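Local coordinates for protein putative histidinol-phosphate aminotransferase (Erwinia carotovora atroseptica, PDB 3LY1) that binds pyridoxal 5'-phosphate and is probably a transaminase of the histidinol-phosphate aminotransferase type, working as a two-subunit assembly, at residues V42-R47 and G248-L253; G57-A62 and S255-A260; E79-A84 and Y102-H107; G131-V136 and E164-S169; V271-L276 and L288-N293. All blocks are in the same frame, centred on the assembly; numbering follows the deposited sequence.

Contact 1: V42-R47 and G248-L253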
# COMPACT_ATOMS: atom_id res chain seq x y z
N VAL A 42 -0.32 15.97 -7.79
CA VAL A 42 -1.78 15.70 -7.68
C VAL A 42 -2.52 15.79 -9.03
O VAL A 42 -3.35 14.93 -9.35
CB VAL A 42 -2.47 16.58 -6.61
CG1 VAL A 42 -4.02 16.44 -6.66
CG2 VAL A 42 -1.91 16.25 -5.21
N VAL A 43 -2.17 16.79 -9.84
CA VAL A 43 -2.72 16.92 -11.19
C VAL A 43 -2.34 15.72 -12.08
O VAL A 43 -3.07 15.39 -13.02
CB VAL A 43 -2.34 18.27 -11.87
CG1 VAL A 43 -0.86 18.32 -12.22
CG2 VAL A 43 -3.22 18.52 -13.11
N LYS A 44 -1.23 15.06 -11.77
CA LYS A 44 -0.75 13.96 -12.58
C LYS A 44 -1.35 12.63 -12.12
O LYS A 44 -1.25 11.67 -12.84
CB LYS A 44 0.78 13.85 -12.52
CG LYS A 44 1.54 15.06 -13.12
CD LYS A 44 3.08 14.81 -13.23
CE LYS A 44 3.76 14.69 -11.87
NZ LYS A 44 5.22 14.27 -11.91
N ALA A 45 -2.00 12.62 -10.96
CA ALA A 45 -2.34 11.37 -10.25
C ALA A 45 -3.65 10.73 -10.67
O ALA A 45 -4.16 9.82 -9.96
CB ALA A 45 -2.30 11.59 -8.69
N ASN A 46 -4.24 11.20 -11.77
CA ASN A 46 -5.20 10.40 -12.52
C ASN A 46 -4.52 9.21 -13.19
O ASN A 46 -5.19 8.26 -13.56
CB ASN A 46 -6.04 11.20 -13.52
CG ASN A 46 -5.22 11.99 -14.51
OD1 ASN A 46 -4.35 12.77 -14.12
ND2 ASN A 46 -5.50 11.82 -15.80
N ARG A 47 -3.20 9.28 -13.31
CA ARG A 47 -2.41 8.21 -13.91
C ARG A 47 -1.55 7.54 -12.85
O ARG A 47 -1.25 8.10 -11.83
CB ARG A 47 -1.60 8.76 -15.09
CG ARG A 47 -2.53 9.18 -16.20
CD ARG A 47 -1.87 9.44 -17.49
NE ARG A 47 -2.74 10.20 -18.41
CZ ARG A 47 -3.68 9.68 -19.19
NH1 ARG A 47 -3.93 8.37 -19.20
NH2 ARG A 47 -4.38 10.48 -19.97
N GLY A 248 3.75 10.67 -3.04
CA GLY A 248 4.80 10.05 -2.28
C GLY A 248 6.06 9.76 -3.08
O GLY A 248 7.16 10.02 -2.60
N VAL A 249 5.89 9.23 -4.30
CA VAL A 249 7.03 8.89 -5.16
C VAL A 249 7.80 10.18 -5.53
O VAL A 249 9.02 10.25 -5.41
CB VAL A 249 6.60 8.16 -6.45
CG1 VAL A 249 7.75 8.10 -7.43
CG2 VAL A 249 6.06 6.76 -6.12
N ASP A 250 7.08 11.21 -5.95
CA ASP A 250 7.73 12.47 -6.32
C ASP A 250 8.29 13.20 -5.07
O ASP A 250 9.32 13.89 -5.15
CB ASP A 250 6.77 13.39 -7.08
CG ASP A 250 6.61 13.03 -8.57
OD1 ASP A 250 7.25 12.06 -9.06
OD2 ASP A 250 5.86 13.76 -9.26
N ALA A 251 7.62 13.07 -3.92
CA ALA A 251 8.19 13.65 -2.71
C ALA A 251 9.46 12.90 -2.31
O ALA A 251 10.43 13.52 -1.90
CB ALA A 251 7.19 13.70 -1.60
N ALA A 252 9.46 11.56 -2.42
CA ALA A 252 10.66 10.78 -2.08
C ALA A 252 11.83 11.14 -3.01
O ALA A 252 12.96 11.29 -2.52
CB ALA A 252 10.37 9.25 -2.11
N LEU A 253 11.58 11.28 -4.30
CA LEU A 253 12.65 11.62 -5.24
C LEU A 253 13.27 12.96 -4.86
O LEU A 253 14.49 13.11 -4.87
CB LEU A 253 12.15 11.68 -6.67
CG LEU A 253 11.88 10.36 -7.38
CD1 LEU A 253 11.09 10.63 -8.68
CD2 LEU A 253 13.17 9.57 -7.68
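Lys44 and Asp250 meet through the ends of their side chains, and a salt bridge between them is the whole of the contact. The ammonium nitrogen NZ of Lys44 lies 2.8 Å from OD2 of Asp250 and donates a hydrogen bond that OD2 accepts with its syn lone pair, the one on the side of the other carboxylate oxygen. OD1 stays farther off, 4.1 Å from Lys44 NZ, so the carboxylate is held by one oxygen and not as a fork. The last methylene of the lysine follows its nitrogen in, with Lys44 CE 3.5 Å from Asp250 OD2. Both side chains leave their backbones toward the other segment and meet at a slant. The lysine chain is bent at one place, about the CG-CD bond (chi3 -67°), and is otherwise drawn out, which lets it span from the turn to the helix. That reach suits a lysine, whereas the short aspartate keeps the negative charge close to the helix surface. As the pair lies at the surface, solvent probably weakens the attraction.

Lys44 opens a type I turn that runs to Arg47, closed by the bond from Arg47 N to Lys44 O. The turn belongs to the loop between helix 32-40 and helix 50-63, and it also meets the second subunit, where Arg47 forms a salt bridge with Glu25 of that subunit. Asp250 sits on helix 246-255, and its side chain also packs against Ala37 of helix 32-40 and Glu52 of helix 50-63.

Contact 2: G57-A62 and S255-A260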
# COMPACT_ATOMS: atom_id res chain seq x y z
N GLY A 57 13.19 3.57 -7.67
CA GLY A 57 13.86 2.26 -7.45
C GLY A 57 15.34 2.33 -7.83
O GLY A 57 16.20 1.88 -7.08
N ASN A 58 15.62 2.93 -8.99
CA ASN A 58 16.99 3.07 -9.48
C ASN A 58 17.81 4.01 -8.60
O ASN A 58 18.96 3.73 -8.32
CB ASN A 58 17.00 3.62 -10.90
CG ASN A 58 16.42 2.66 -11.92
OD1 ASN A 58 16.28 1.48 -11.66
ND2 ASN A 58 16.13 3.18 -13.12
N LYS A 59 17.19 5.08 -8.12
CA LYS A 59 17.86 6.00 -7.24
C LYS A 59 18.20 5.36 -5.87
O LYS A 59 19.27 5.60 -5.34
CB LYS A 59 16.98 7.23 -7.08
CG LYS A 59 17.68 8.49 -6.64
CD LYS A 59 16.69 9.68 -6.52
CE LYS A 59 17.30 11.05 -6.95
NZ LYS A 59 18.55 11.39 -6.26
N LEU A 60 17.31 4.53 -5.32
CA LEU A 60 17.57 3.84 -4.07
C LEU A 60 18.65 2.77 -4.24
O LEU A 60 19.47 2.51 -3.33
CB LEU A 60 16.27 3.23 -3.52
CG LEU A 60 15.31 4.30 -2.94
CD1 LEU A 60 13.91 3.74 -2.70
CD2 LEU A 60 15.86 4.93 -1.64
N ALA A 61 18.66 2.14 -5.41
CA ALA A 61 19.69 1.15 -5.75
C ALA A 61 21.06 1.80 -5.75
O ALA A 61 21.99 1.28 -5.14
CB ALA A 61 19.41 0.50 -7.11
N ALA A 62 21.17 2.96 -6.40
CA ALA A 62 22.43 3.72 -6.39
C ALA A 62 22.84 4.14 -4.97
O ALA A 62 24.00 4.00 -4.59
CB ALA A 62 22.38 4.94 -7.35
N SER A 255 13.16 14.50 -1.80
CA SER A 255 13.76 14.50 -0.44
C SER A 255 15.16 13.87 -0.47
O SER A 255 16.09 14.36 0.18
CB SER A 255 12.84 13.80 0.57
OG SER A 255 13.23 14.09 1.90
N MSE A 256 15.33 12.86 -1.31
CA MSE A 256 16.66 12.28 -1.56
C MSE A 256 17.69 13.27 -2.12
O MSE A 256 18.90 13.00 -1.99
CB MSE A 256 16.57 11.05 -2.46
CG MSE A 256 15.92 9.87 -1.80
SE MSE A 256 15.99 8.40 -2.99
CE MSE A 256 17.91 7.97 -2.77
N ASN A 257 17.26 14.37 -2.75
CA ASN A 257 18.17 15.43 -3.22
C ASN A 257 18.34 16.61 -2.24
O ASN A 257 19.30 17.36 -2.34
CB ASN A 257 17.73 16.01 -4.57
CG ASN A 257 17.80 15.02 -5.72
OD1 ASN A 257 18.72 14.18 -5.80
ND2 ASN A 257 16.83 15.10 -6.63
N ASP A 258 17.42 16.76 -1.28
CA ASP A 258 17.44 17.86 -0.31
C ASP A 258 18.22 17.46 0.94
O ASP A 258 17.64 17.16 2.00
CB ASP A 258 16.01 18.28 0.06
CG ASP A 258 15.95 19.66 0.74
OD1 ASP A 258 17.01 20.20 1.17
OD2 ASP A 258 14.83 20.19 0.82
N SER A 259 19.53 17.45 0.80
CA SER A 259 20.42 17.03 1.87
C SER A 259 20.44 18.04 3.04
O SER A 259 20.66 17.67 4.18
CB SER A 259 21.83 16.80 1.30
OG SER A 259 22.37 18.01 0.80
N ALA A 260 20.20 19.31 2.73
CA ALA A 260 20.17 20.36 3.74
C ALA A 260 19.02 20.09 4.72
O ALA A 260 19.18 20.23 5.95
CB ALA A 260 20.00 21.72 3.08
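Met256, present as selenomethionine, reaches across to helix 50-63 and fills the middle of the contact. Its selenium lies 3.7 Å from Leu60 CD2, the two side chains crossing at about a right angle. A bend about the CG-SE bond (chi3 75°) turns the methyl CE toward the helix backbone, where it comes 3.8 Å from Lys59 O. Lys59 CD lies 3.8 Å from the selenium, the two chains running antiparallel alongside each other. A long, flexible, apolar chain suits this place, since it can follow both the leucine and the lysine methylenes. Leu60 in turn packs on Ile71 and Leu73 of strand 71-74, an outermost strand of the mixed sheet.

Asn257 comes next and takes the polar end of that lysine: Lys59 NZ donates to Asn257 OD1 at 2.8 Å, arriving 36° out of the carbonyl plane. Lys59 is thus apolar along its stem and polar at its tip. The chain here links helix 246-255 to helix 259-283, and Asp258 makes the join. It is the N-cap of helix 259-283, its OD1 accepting from Phe261 N, and the centre of an inverse gamma turn; OD2 is hydrogen-bonded to Ser31 OG. Ser259 and Ala260 then begin the first turn of that helix.

Contact 3: E79-A84 and Y102-H107. With PLP (pyridoxal-5'-phosphate), chain E; EDO (1,2-ethanediol), chain L; EDO (1,2-ethanediol), chain G.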
# COMPACT_ATOMS: atom_id res chain seq x y z
N GLU A 79 4.52 -2.52 5.29
CA GLU A 79 4.28 -3.51 4.24
C GLU A 79 5.49 -4.37 3.93
O GLU A 79 5.34 -5.55 3.63
CB GLU A 79 3.67 -2.89 2.97
CG GLU A 79 2.21 -2.40 3.15
CD GLU A 79 1.16 -3.48 3.40
OE1 GLU A 79 1.45 -4.71 3.41
OE2 GLU A 79 -0.03 -3.09 3.57
N GLY A 80 6.67 -3.81 4.11
CA GLY A 80 7.94 -4.57 4.05
C GLY A 80 8.09 -5.63 5.11
O GLY A 80 8.50 -6.76 4.80
N ILE A 81 7.69 -5.32 6.34
CA ILE A 81 7.76 -6.28 7.42
C ILE A 81 6.81 -7.43 7.12
O ILE A 81 7.19 -8.60 7.23
CB ILE A 81 7.39 -5.67 8.79
CG1 ILE A 81 8.34 -4.52 9.14
CG2 ILE A 81 7.38 -6.79 9.87
CD1 ILE A 81 7.84 -3.52 10.25
N ARG A 82 5.58 -7.10 6.73
CA ARG A 82 4.59 -8.10 6.32
C ARG A 82 5.11 -9.01 5.21
O ARG A 82 5.10 -10.22 5.34
CB ARG A 82 3.24 -7.48 5.92
CG ARG A 82 2.17 -8.58 5.70
CD ARG A 82 0.86 -8.05 5.09
NE ARG A 82 1.15 -7.28 3.90
CZ ARG A 82 1.51 -7.79 2.74
NH1 ARG A 82 1.63 -9.12 2.54
NH2 ARG A 82 1.80 -6.98 1.76
N ALA A 83 5.61 -8.42 4.14
CA ALA A 83 6.08 -9.18 2.99
C ALA A 83 7.28 -10.07 3.33
O ALA A 83 7.33 -11.23 2.88
CB ALA A 83 6.42 -8.26 1.84
N ALA A 84 8.20 -9.54 4.14
CA ALA A 84 9.36 -10.29 4.58
C ALA A 84 8.92 -11.50 5.36
O ALA A 84 9.40 -12.60 5.10
CB ALA A 84 10.32 -9.41 5.40
N TYR A 102 9.47 -3.67 18.34
CA TYR A 102 8.33 -3.28 17.49
C TYR A 102 7.47 -4.51 17.16
O TYR A 102 8.00 -5.51 16.65
CB TYR A 102 8.84 -2.59 16.22
CG TYR A 102 7.74 -1.94 15.41
CD1 TYR A 102 6.97 -0.90 15.94
CD2 TYR A 102 7.47 -2.37 14.12
CE1 TYR A 102 5.96 -0.31 15.21
CE2 TYR A 102 6.46 -1.80 13.38
CZ TYR A 102 5.72 -0.76 13.92
OH TYR A 102 4.74 -0.16 13.15
N GLY A 103 6.17 -4.42 17.48
CA GLY A 103 5.29 -5.60 17.51
C GLY A 103 4.83 -6.18 16.18
O GLY A 103 4.22 -7.25 16.15
N ASP A 104 5.08 -5.49 15.09
CA ASP A 104 4.61 -5.98 13.77
C ASP A 104 5.19 -7.30 13.37
O ASP A 104 4.53 -8.05 12.70
CB ASP A 104 4.88 -4.98 12.66
CG ASP A 104 3.87 -3.84 12.63
OD1 ASP A 104 3.11 -3.65 13.60
OD2 ASP A 104 3.84 -3.11 11.61
N GLY A 105 6.44 -7.59 13.73
CA GLY A 105 7.01 -8.87 13.40
C GLY A 105 6.23 -10.02 14.04
O GLY A 105 5.80 -10.94 13.36
N GLU A 106 6.03 -9.94 15.36
CA GLU A 106 5.24 -10.92 16.09
C GLU A 106 3.80 -11.08 15.50
O GLU A 106 3.28 -12.21 15.37
CB GLU A 106 5.20 -10.54 17.58
CG GLU A 106 4.13 -11.19 18.36
CD GLU A 106 4.24 -10.93 19.86
OE1 GLU A 106 4.76 -9.88 20.28
OE2 GLU A 106 3.76 -11.78 20.62
N HIS A 107 3.19 -9.95 15.20
CA HIS A 107 1.83 -9.87 14.66
C HIS A 107 1.69 -10.71 13.39
O HIS A 107 0.77 -11.55 13.29
CB HIS A 107 1.46 -8.40 14.40
CG HIS A 107 0.17 -8.21 13.67
ND1 HIS A 107 -1.05 -8.18 14.30
CD2 HIS A 107 -0.09 -7.97 12.35
CE1 HIS A 107 -2.01 -8.00 13.40
NE2 HIS A 107 -1.45 -7.86 12.21
N1 PLP E . 9.63 -0.06 11.86
C2 PLP E . 9.68 0.59 13.07
C2A PLP E . 10.77 0.23 14.05
C3 PLP E . 8.69 1.54 13.36
O3 PLP E . 8.73 2.17 14.56
C4 PLP E . 7.68 1.82 12.41
C4A PLP E . 6.69 2.93 12.65
O4A PLP E . 6.13 2.91 13.73
C5 PLP E . 7.64 1.13 11.19
C6 PLP E . 8.64 0.18 10.95
C5A PLP E . 6.57 1.38 10.15
O4P PLP E . 6.55 2.71 9.62
P PLP E . 6.08 3.00 8.12
O1P PLP E . 5.05 2.01 7.65
O2P PLP E . 7.38 2.92 7.36
O3P PLP E . 5.55 4.42 8.23
C1 EDO L . 1.06 -8.80 19.52
O1 EDO L . 0.87 -9.64 18.38
C2 EDO L . 1.37 -7.41 18.99
O2 EDO L . 2.66 -7.45 18.38
C1 EDO G . 7.31 -7.43 20.44
O1 EDO G . 6.55 -8.32 19.60
C2 EDO G . 6.47 -6.55 21.38
O2 EDO G . 7.28 -6.10 22.52
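Chi1 of -60° sets Ile81 CG1 anti to the carbonyl carbon and chi2 of 161° extends CD1 beyond it, toward Tyr102; the tyrosine in turn has CG anti to its backbone N (chi1 -170°), which carries its ring over to the cofactor. CD1 of Ile81 meets the ring at its edge, near the ring plane, 3.8 Å from Tyr102 CE2. The other branch, CG2, rests against the backbone of Gly105, which has no side chain, 4.1 Å from Gly105 N; CD1 is as far from Asp104 CB. A branched apolar residue can fill both directions at once. The CA atoms of Ile81 and Gly105 are 6.6 Å apart.

This is the cofactor site of a fold-type I pyridoxal-phosphate enzyme, on the large mixed sheet. The pyridine ring of pyridoxal phosphate lies over one face of the Tyr102 ring, with the cofactor atom C3 3.7 Å above the plane and over its centre. Ile81 CD1 also touches the cofactor, 3.8 Å from its C6, and so borders both rings. Ser77 and Ser78, in the first turn of helix 76-88, bond to the cofactor through Ser77 N and Ser78 OG, as expected of a helix N-terminus that holds the phosphate in this fold. Asp179 of strand 174-179 bonds to it through OD2.

On the same helix, Arg82 holds Glu79 side-on. NE and NH2 of Arg82 both donate to the single oxygen OE1 of Glu79, NE at 2.6 Å, and the oxygen lies in the guanidinium plane. Glu79 OE2 accepts from Ala240 N of the second subunit, so this pair stands at the dimer interface.

Contact 4: G131-V136 and E164-S169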
# COMPACT_ATOMS: atom_id res chain seq x y z
N GLY A 131 21.53 -14.58 23.85
CA GLY A 131 20.25 -15.30 23.98
C GLY A 131 19.52 -15.52 22.66
O GLY A 131 18.96 -16.57 22.42
N LEU A 132 19.55 -14.52 21.80
CA LEU A 132 18.95 -14.60 20.47
C LEU A 132 19.70 -15.62 19.60
O LEU A 132 19.09 -16.44 18.91
CB LEU A 132 18.92 -13.21 19.81
CG LEU A 132 18.04 -12.15 20.51
CD1 LEU A 132 18.52 -10.72 20.29
CD2 LEU A 132 16.59 -12.29 20.10
N LYS A 133 21.02 -15.57 19.62
CA LYS A 133 21.83 -16.56 18.92
C LYS A 133 21.50 -17.97 19.39
O LYS A 133 21.40 -18.84 18.57
CB LYS A 133 23.30 -16.38 19.17
CG LYS A 133 23.96 -15.20 18.56
CD LYS A 133 25.42 -15.25 19.03
CE LYS A 133 26.24 -14.10 18.50
NZ LYS A 133 27.67 -14.21 18.95
N ALA A 134 21.40 -18.16 20.70
CA ALA A 134 21.12 -19.48 21.31
C ALA A 134 19.72 -19.99 20.91
O ALA A 134 19.51 -21.21 20.72
CB ALA A 134 21.26 -19.39 22.85
N ALA A 135 18.77 -19.08 20.80
CA ALA A 135 17.40 -19.43 20.41
C ALA A 135 17.36 -19.96 18.99
O ALA A 135 16.61 -20.91 18.72
CB ALA A 135 16.49 -18.20 20.52
N VAL A 136 18.16 -19.38 18.09
CA VAL A 136 18.30 -19.90 16.72
C VAL A 136 19.07 -21.22 16.68
O VAL A 136 18.63 -22.17 16.01
CB VAL A 136 19.01 -18.87 15.81
CG1 VAL A 136 19.40 -19.47 14.44
CG2 VAL A 136 18.12 -17.63 15.60
N GLU A 164 26.97 -7.95 13.24
CA GLU A 164 27.61 -8.35 11.98
C GLU A 164 28.26 -9.74 11.99
O GLU A 164 28.07 -10.49 11.03
CB GLU A 164 28.60 -7.30 11.46
CG GLU A 164 27.97 -6.00 11.05
CD GLU A 164 28.98 -4.89 10.70
OE1 GLU A 164 30.21 -5.13 10.80
OE2 GLU A 164 28.54 -3.77 10.34
N PRO A 165 29.01 -10.11 13.05
CA PRO A 165 29.63 -11.43 12.99
C PRO A 165 28.65 -12.55 13.13
O PRO A 165 28.90 -13.63 12.62
CB PRO A 165 30.57 -11.46 14.22
CG PRO A 165 30.76 -10.07 14.61
CD PRO A 165 29.49 -9.35 14.21
N TRP A 166 27.55 -12.33 13.84
CA TRP A 166 26.48 -13.33 13.88
C TRP A 166 25.91 -13.57 12.48
O TRP A 166 25.81 -14.72 12.04
CB TRP A 166 25.38 -12.87 14.83
CG TRP A 166 24.23 -13.84 15.00
CD1 TRP A 166 24.23 -15.19 14.77
CD2 TRP A 166 22.93 -13.52 15.48
NE1 TRP A 166 23.00 -15.72 15.07
CE2 TRP A 166 22.18 -14.72 15.52
CE3 TRP A 166 22.33 -12.34 15.90
CZ2 TRP A 166 20.87 -14.76 15.97
CZ3 TRP A 166 21.01 -12.38 16.33
CH2 TRP A 166 20.30 -13.58 16.36
N ILE A 167 25.60 -12.48 11.77
CA ILE A 167 25.00 -12.60 10.43
C ILE A 167 26.01 -13.19 9.44
O ILE A 167 25.68 -14.06 8.63
CB ILE A 167 24.47 -11.25 9.92
CG1 ILE A 167 23.36 -10.76 10.87
CG2 ILE A 167 24.00 -11.35 8.43
CD1 ILE A 167 22.76 -9.39 10.49
N ALA A 168 27.26 -12.75 9.54
CA ALA A 168 28.31 -13.21 8.67
C ALA A 168 28.59 -14.71 8.87
O ALA A 168 29.06 -15.36 7.97
CB ALA A 168 29.58 -12.37 8.88
N SER A 169 28.27 -15.25 10.05
CA SER A 169 28.49 -16.67 10.33
C SER A 169 27.47 -17.56 9.62
O SER A 169 27.62 -18.77 9.64
CB SER A 169 28.49 -16.96 11.85
OG SER A 169 27.18 -17.00 12.41
O HOH W 1 22.64 -18.56 15.98
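Trp166 lays its indole against the helix of Lys133, whose CG stands over the five-membered ring. CG is 3.5 Å from the centroid of that ring and only 7° off its normal, a CH-pi contact. Chi1 of -178° swings the indole of Trp166 away from the backbone N and carries it across to the neighbouring helix. The lysine chain, extended beyond CG, runs back along the indole and brings its CE to 4.0 Å from Trp166 CB. Its ammonium goes on to a salt bridge with Glu130, so the methylenes serve the ring and the charge is satisfied elsewhere.

Val136 CG2 comes to the edge of the six-membered ring, 4.0 Å from Trp166 CZ2, and Leu132 CB approaches CH2 of the indole to 3.7 Å. The indole N-H is satisfied by a water, 3.0 Å from Trp166 NE1, which donates to Lys133 O. A large ring with one polar atom is apt for bridging segments 131-136 and 164-168, whose axes come no closer than 11.9 Å.

These axes run nearly parallel, 14° apart, within helices 129-137 and 160-168. Beneath them Leu132 and Val136 touch Val96 of strand 94-98, Val145 of strand 143-148 meets Val136 and Trp166, and Phe176 of strand 174-179 stands edge-to-face with the indole.

Contact 5: V271-L276 and L288-N293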
# COMPACT_ATOMS: atom_id res chain seq x y z
N VAL A 271 18.41 18.79 19.33
CA VAL A 271 18.08 19.87 20.23
C VAL A 271 16.89 19.47 21.13
O VAL A 271 16.93 19.70 22.33
CB VAL A 271 17.76 21.17 19.48
CG1 VAL A 271 17.28 22.27 20.47
CG2 VAL A 271 19.00 21.64 18.64
N SER A 272 15.83 18.91 20.53
CA SER A 272 14.66 18.52 21.28
C SER A 272 15.00 17.47 22.33
O SER A 272 14.49 17.53 23.45
CB SER A 272 13.55 18.00 20.36
OG SER A 272 13.02 19.09 19.61
N ARG A 273 15.85 16.50 21.96
CA ARG A 273 16.28 15.44 22.87
C ARG A 273 16.91 16.03 24.14
O ARG A 273 16.52 15.64 25.24
CB ARG A 273 17.30 14.51 22.21
CG ARG A 273 17.63 13.29 23.07
CD ARG A 273 18.75 12.43 22.49
NE ARG A 273 18.42 11.73 21.24
CZ ARG A 273 18.89 12.04 20.04
NH1 ARG A 273 19.70 13.08 19.86
NH2 ARG A 273 18.54 11.33 18.99
N GLN A 274 17.87 16.93 23.98
CA GLN A 274 18.54 17.50 25.14
C GLN A 274 17.58 18.28 26.08
O GLN A 274 17.76 18.26 27.29
CB GLN A 274 19.73 18.36 24.70
CG GLN A 274 20.80 17.54 23.94
CD GLN A 274 21.36 16.38 24.77
OE1 GLN A 274 21.90 16.58 25.85
NE2 GLN A 274 21.20 15.16 24.27
N ILE A 275 16.55 18.90 25.52
CA ILE A 275 15.56 19.57 26.36
C ILE A 275 14.81 18.59 27.25
O ILE A 275 14.62 18.83 28.43
CB ILE A 275 14.55 20.36 25.52
CG1 ILE A 275 15.28 21.53 24.85
CG2 ILE A 275 13.38 20.90 26.39
CD1 ILE A 275 14.44 22.24 23.79
N LEU A 276 14.38 17.47 26.67
CA LEU A 276 13.72 16.44 27.45
C LEU A 276 14.65 15.80 28.49
O LEU A 276 14.24 15.60 29.66
CB LEU A 276 13.08 15.40 26.54
CG LEU A 276 12.36 14.26 27.26
CD1 LEU A 276 11.23 14.74 28.19
CD2 LEU A 276 11.83 13.33 26.19
N LEU A 288 16.79 5.69 28.95
CA LEU A 288 17.71 4.94 28.10
C LEU A 288 18.31 5.86 27.05
O LEU A 288 17.72 6.88 26.68
CB LEU A 288 17.00 3.73 27.47
CG LEU A 288 16.32 2.71 28.40
CD1 LEU A 288 15.75 1.49 27.64
CD2 LEU A 288 17.29 2.22 29.45
N PRO A 289 19.51 5.53 26.56
CA PRO A 289 20.09 6.39 25.52
C PRO A 289 19.16 6.39 24.29
O PRO A 289 18.53 5.36 23.96
CB PRO A 289 21.44 5.75 25.21
CG PRO A 289 21.74 4.87 26.38
CD PRO A 289 20.41 4.44 26.96
N SER A 290 19.01 7.56 23.71
CA SER A 290 18.05 7.82 22.64
C SER A 290 18.86 8.06 21.39
O SER A 290 19.65 8.99 21.33
CB SER A 290 17.23 9.08 22.98
OG SER A 290 16.43 9.49 21.89
N GLU A 291 18.70 7.18 20.41
CA GLU A 291 19.39 7.29 19.14
C GLU A 291 18.42 7.50 17.97
O GLU A 291 18.86 7.66 16.82
CB GLU A 291 20.23 6.04 18.90
CG GLU A 291 21.30 5.85 19.93
CD GLU A 291 22.34 6.97 19.96
OE1 GLU A 291 22.60 7.60 18.91
OE2 GLU A 291 22.90 7.23 21.04
N GLY A 292 17.12 7.48 18.28
CA GLY A 292 16.03 7.77 17.35
C GLY A 292 15.39 9.14 17.65
O GLY A 292 16.06 10.03 18.15
N ASN A 293 14.10 9.28 17.37
CA ASN A 293 13.35 10.53 17.61
C ASN A 293 12.33 10.37 18.76
O ASN A 293 11.22 10.90 18.72
CB ASN A 293 12.72 11.05 16.30
CG ASN A 293 11.67 10.12 15.70
OD1 ASN A 293 11.51 8.99 16.12
ND2 ASN A 293 10.93 10.63 14.69
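The guanidinium of Arg273 has Ser290 O over one face and hydrogen-bonding oxygens round its edge. Ser290 OG lies almost exactly in its plane, 3° out of it, and accepts from NE of Arg273 at 3.1 Å in a nearly straight bond (166°). Gly292 O lies near the edge too, though tilted from the plane, and takes NH2 of Arg273 at 2.9 Å in a bent bond (N-H...O 133°), the donor lying in the carbonyl plane. The backbone oxygen over the face is close, 3.0 Å from Arg273 NE, but the angle is poor and it is not a hydrogen bond.

To get there the arginine leaves its backbone with chi1 near 180° and bends once, about the CG-CD bond. NH1 forms a salt bridge with Asp270, which should fix the rotation of the planar group and balance its buried charge. Through these bonds helix 259-283 grips the irregular chain leading into strand 294-298, which pairs antiparallel with 327-331 in what is, as in other fold-type I aminotransferases, probably the small domain.

An arginine fits because several donors can reach a side chain and a carbonyl at once. Ser290 OG also bonds to Phe294 O, and Gly292 O to Asn269 ND2, so each oxygen has a second partner. Beside Gly292 stands Tyr182, a residue that binds the cofactor.

Contacts 1 and 2 are neighbours: their centres are 16 Å apart, Leu253 packs on Lys59, and their segments alternate along the chain, so helix 50-63 is tied to the region where helix 246-255 passes into helix 259-283. Contact 5 uses that last helix farther along, its centre 26 Å from contact 2, and comes last in the chain, after contacts 1 to 4 have closed. Contacts 3 and 4 follow in series inside the span closed by contacts 1 and 2; both pack helices against the mixed sheet, their centres 20 Å apart. Contact 3 lies at the cofactor, contact 4 away from the annotated sites. Contacts 1 and 3 also touch the second subunit, so the dimer interface runs close to both.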